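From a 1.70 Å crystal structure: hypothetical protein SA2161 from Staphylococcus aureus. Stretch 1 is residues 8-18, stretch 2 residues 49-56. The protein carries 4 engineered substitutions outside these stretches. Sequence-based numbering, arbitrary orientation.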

# COMPACT_ATOMS: atom_id res chain seq x y z
N ILE A 8 -6.42 -15.87 9.85
CA ILE A 8 -6.87 -15.67 8.47
C ILE A 8 -8.41 -15.81 8.43
O ILE A 8 -8.95 -16.79 8.98
CB ILE A 8 -6.19 -16.72 7.53
CG1 ILE A 8 -6.40 -16.37 6.04
CG2 ILE A 8 -6.68 -18.17 7.86
CD1 ILE A 8 -5.45 -17.12 5.10
N PRO A 9 -9.12 -14.82 7.84
CA PRO A 9 -10.58 -14.90 7.71
C PRO A 9 -10.96 -15.94 6.63
O PRO A 9 -10.14 -16.26 5.78
CB PRO A 9 -10.97 -13.49 7.22
CG PRO A 9 -9.76 -12.67 7.29
CD PRO A 9 -8.58 -13.57 7.27
N THR A 10 -12.18 -16.47 6.66
CA THR A 10 -12.62 -17.25 5.50
C THR A 10 -12.96 -16.33 4.33
O THR A 10 -13.22 -15.16 4.54
CB THR A 10 -13.84 -18.14 5.80
OG1 THR A 10 -15.00 -17.32 6.02
CG2 THR A 10 -13.57 -19.04 6.99
N CYS A 11 -13.00 -16.88 3.11
CA CYS A 11 -13.31 -16.07 1.94
C CYS A 11 -14.72 -15.54 2.08
O CYS A 11 -14.96 -14.36 1.83
CB CYS A 11 -13.20 -16.85 0.64
SG CYS A 11 -11.48 -17.15 0.17
N GLU A 12 -15.64 -16.40 2.50
CA GLU A 12 -17.02 -15.96 2.67
C GLU A 12 -17.13 -14.82 3.68
O GLU A 12 -17.79 -13.83 3.38
CB GLU A 12 -17.94 -17.11 3.09
CG GLU A 12 -19.37 -16.61 3.42
CD GLU A 12 -20.40 -17.70 3.43
OE1 GLU A 12 -20.02 -18.89 3.45
OE2 GLU A 12 -21.60 -17.37 3.43
N ASP A 13 -16.49 -14.96 4.84
CA ASP A 13 -16.60 -13.95 5.92
C ASP A 13 -16.02 -12.61 5.44
O ASP A 13 -16.59 -11.53 5.67
CB ASP A 13 -15.89 -14.40 7.19
CG ASP A 13 -16.72 -15.35 8.04
OD1 ASP A 13 -16.16 -15.84 9.06
OD2 ASP A 13 -17.91 -15.57 7.74
N TYR A 14 -14.88 -12.68 4.75
CA TYR A 14 -14.21 -11.51 4.21
C TYR A 14 -15.11 -10.78 3.24
O TYR A 14 -15.35 -9.58 3.36
CB TYR A 14 -12.88 -11.89 3.55
CG TYR A 14 -12.23 -10.77 2.77
CD1 TYR A 14 -11.40 -9.86 3.41
CD2 TYR A 14 -12.40 -10.64 1.38
CE1 TYR A 14 -10.78 -8.84 2.72
CE2 TYR A 14 -11.79 -9.60 0.68
CZ TYR A 14 -10.98 -8.70 1.36
OH TYR A 14 -10.36 -7.66 0.68
N CYS A 15 -15.59 -11.51 2.23
CA CYS A 15 -16.40 -10.90 1.20
C CYS A 15 -17.67 -10.32 1.83
O CYS A 15 -18.11 -9.20 1.48
CB CYS A 15 -16.75 -11.95 0.14
SG CYS A 15 -15.31 -12.40 -0.86
N ALA A 16 -18.26 -11.07 2.76
CA ALA A 16 -19.49 -10.68 3.43
C ALA A 16 -19.31 -9.44 4.28
O ALA A 16 -20.18 -8.55 4.32
CB ALA A 16 -20.03 -11.82 4.30
N LEU A 17 -18.16 -9.36 4.93
CA LEU A 17 -17.88 -8.19 5.75
C LEU A 17 -17.72 -6.94 4.91
O LEU A 17 -18.29 -5.89 5.24
CB LEU A 17 -16.70 -8.43 6.68
CG LEU A 17 -16.31 -7.26 7.55
CD1 LEU A 17 -17.49 -6.82 8.45
CD2 LEU A 17 -15.09 -7.68 8.38
N ARG A 18 -16.96 -7.02 3.81
CA ARG A 18 -16.87 -5.92 2.85
C ARG A 18 -18.25 -5.40 2.43
O ARG A 18 -18.54 -4.22 2.52
CB ARG A 18 -16.12 -6.39 1.59
CG ARG A 18 -14.62 -6.26 1.67
CD ARG A 18 -14.11 -5.80 0.25
NE ARG A 18 -12.88 -5.05 0.34
CZ ARG A 18 -12.62 -3.87 -0.20
NH1 ARG A 18 -13.49 -3.23 -0.99
NH2 ARG A 18 -11.44 -3.34 0.03
N ARG A 49 -20.17 -14.40 15.05
CA ARG A 49 -20.30 -13.57 13.85
C ARG A 49 -19.12 -12.63 13.70
O ARG A 49 -18.77 -11.92 14.66
CB ARG A 49 -21.57 -12.73 13.90
CG ARG A 49 -21.81 -11.91 12.63
CD ARG A 49 -23.03 -11.03 12.78
NE ARG A 49 -23.38 -10.44 11.48
CZ ARG A 49 -24.26 -9.46 11.32
NH1 ARG A 49 -24.87 -8.91 12.38
NH2 ARG A 49 -24.49 -9.00 10.10
N LEU A 50 -18.56 -12.59 12.49
CA LEU A 50 -17.48 -11.63 12.21
C LEU A 50 -18.12 -10.25 12.08
O LEU A 50 -19.01 -10.07 11.24
CB LEU A 50 -16.77 -11.96 10.89
CG LEU A 50 -15.60 -11.04 10.51
CD1 LEU A 50 -14.42 -11.17 11.45
CD2 LEU A 50 -15.11 -11.31 9.08
N ILE A 51 -17.65 -9.28 12.87
CA ILE A 51 -18.19 -7.93 12.78
C ILE A 51 -17.21 -6.85 12.28
O ILE A 51 -17.62 -5.74 11.94
CB ILE A 51 -18.91 -7.54 14.08
CG1 ILE A 51 -17.93 -7.29 15.23
CG2 ILE A 51 -19.95 -8.63 14.44
CD1 ILE A 51 -17.27 -5.93 15.18
N GLY A 52 -15.92 -7.19 12.24
CA GLY A 52 -14.91 -6.20 11.85
C GLY A 52 -13.57 -6.81 11.53
O GLY A 52 -13.26 -7.93 11.97
N MSE A 53 -12.81 -6.10 10.71
CA MSE A 53 -11.47 -6.55 10.32
C MSE A 53 -10.62 -5.36 9.89
O MSE A 53 -11.12 -4.28 9.58
CB MSE A 53 -11.53 -7.55 9.17
CG MSE A 53 -11.74 -6.89 7.86
SE MSE A 53 -11.82 -8.29 6.51
CE MSE A 53 -10.45 -9.33 7.05
N GLY A 54 -9.33 -5.57 9.88
CA GLY A 54 -8.38 -4.66 9.23
C GLY A 54 -7.16 -5.46 8.80
O GLY A 54 -6.85 -6.51 9.37
N ARG A 55 -6.47 -4.98 7.76
CA ARG A 55 -5.32 -5.72 7.22
C ARG A 55 -4.18 -4.75 6.95
O ARG A 55 -4.40 -3.54 6.81
CB ARG A 55 -5.72 -6.48 5.93
CG ARG A 55 -6.91 -7.43 6.13
CD ARG A 55 -7.46 -8.01 4.85
NE ARG A 55 -6.52 -8.96 4.22
CZ ARG A 55 -6.12 -8.93 2.95
NH1 ARG A 55 -6.56 -8.00 2.09
NH2 ARG A 55 -5.28 -9.88 2.54
N VAL A 56 -2.96 -5.28 6.93
CA VAL A 56 -1.75 -4.51 6.61
C VAL A 56 -0.94 -5.26 5.53
O VAL A 56 -0.69 -6.48 5.63
CB VAL A 56 -0.88 -4.30 7.85
CG1 VAL A 56 0.45 -3.56 7.50
CG2 VAL A 56 -1.65 -3.56 8.94
O HOH W 1 -19.44 -14.43 10.44

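Residues 11-18 form a helix and 49-56 a strand; their axes approach to 8.9 Å at 69° between N-to-C directions. The helix is regular, with i to i+4 bonds such as Leu17 N to Asp13 O (2.8 Å). Its start is capped by Thr10, whose OG1 (chi1 p) accepts from Asp13 N at 3.0 Å and 159°.

No direct hydrogen bond crosses the interface; the direct contacts are therefore van der Waals packing, which buries 416 Å² summed over both sides. Leu17 has the largest area covered by the other stretch, 100 Å²: its CB points toward the strand, and CD2 lies 3.7 Å from Leu50 CD2, 3.6 Å from Gly52 C and 3.5 Å from Met53 CG. Leu50, Met53 and Arg55 point their CA-to-CB bonds toward the helix. Ile51 points away, and Gly52, between Ile51 and Met53, has no side chain; a CB there would be crowded by Ile51 CD1, at 3.5 Å.

Met53, a selenomethionine, extends its flexible chain further: CE reaches Pro9 CG at 3.4 Å, and SE lies 3.5 Å from Tyr14 CD1. SE sits 4.7 Å from the Tyr14 ring centroid, 68° off its normal, an oblique approach. Tyr14 CE1 also meets Arg55 CD at 4.0 Å.

At the more exposed margin, one water accepts from Leu50 N (2.9 Å) and donates weakly to Asp13 OD2 (3.3 Å), a polar bridge beside the apolar contacts.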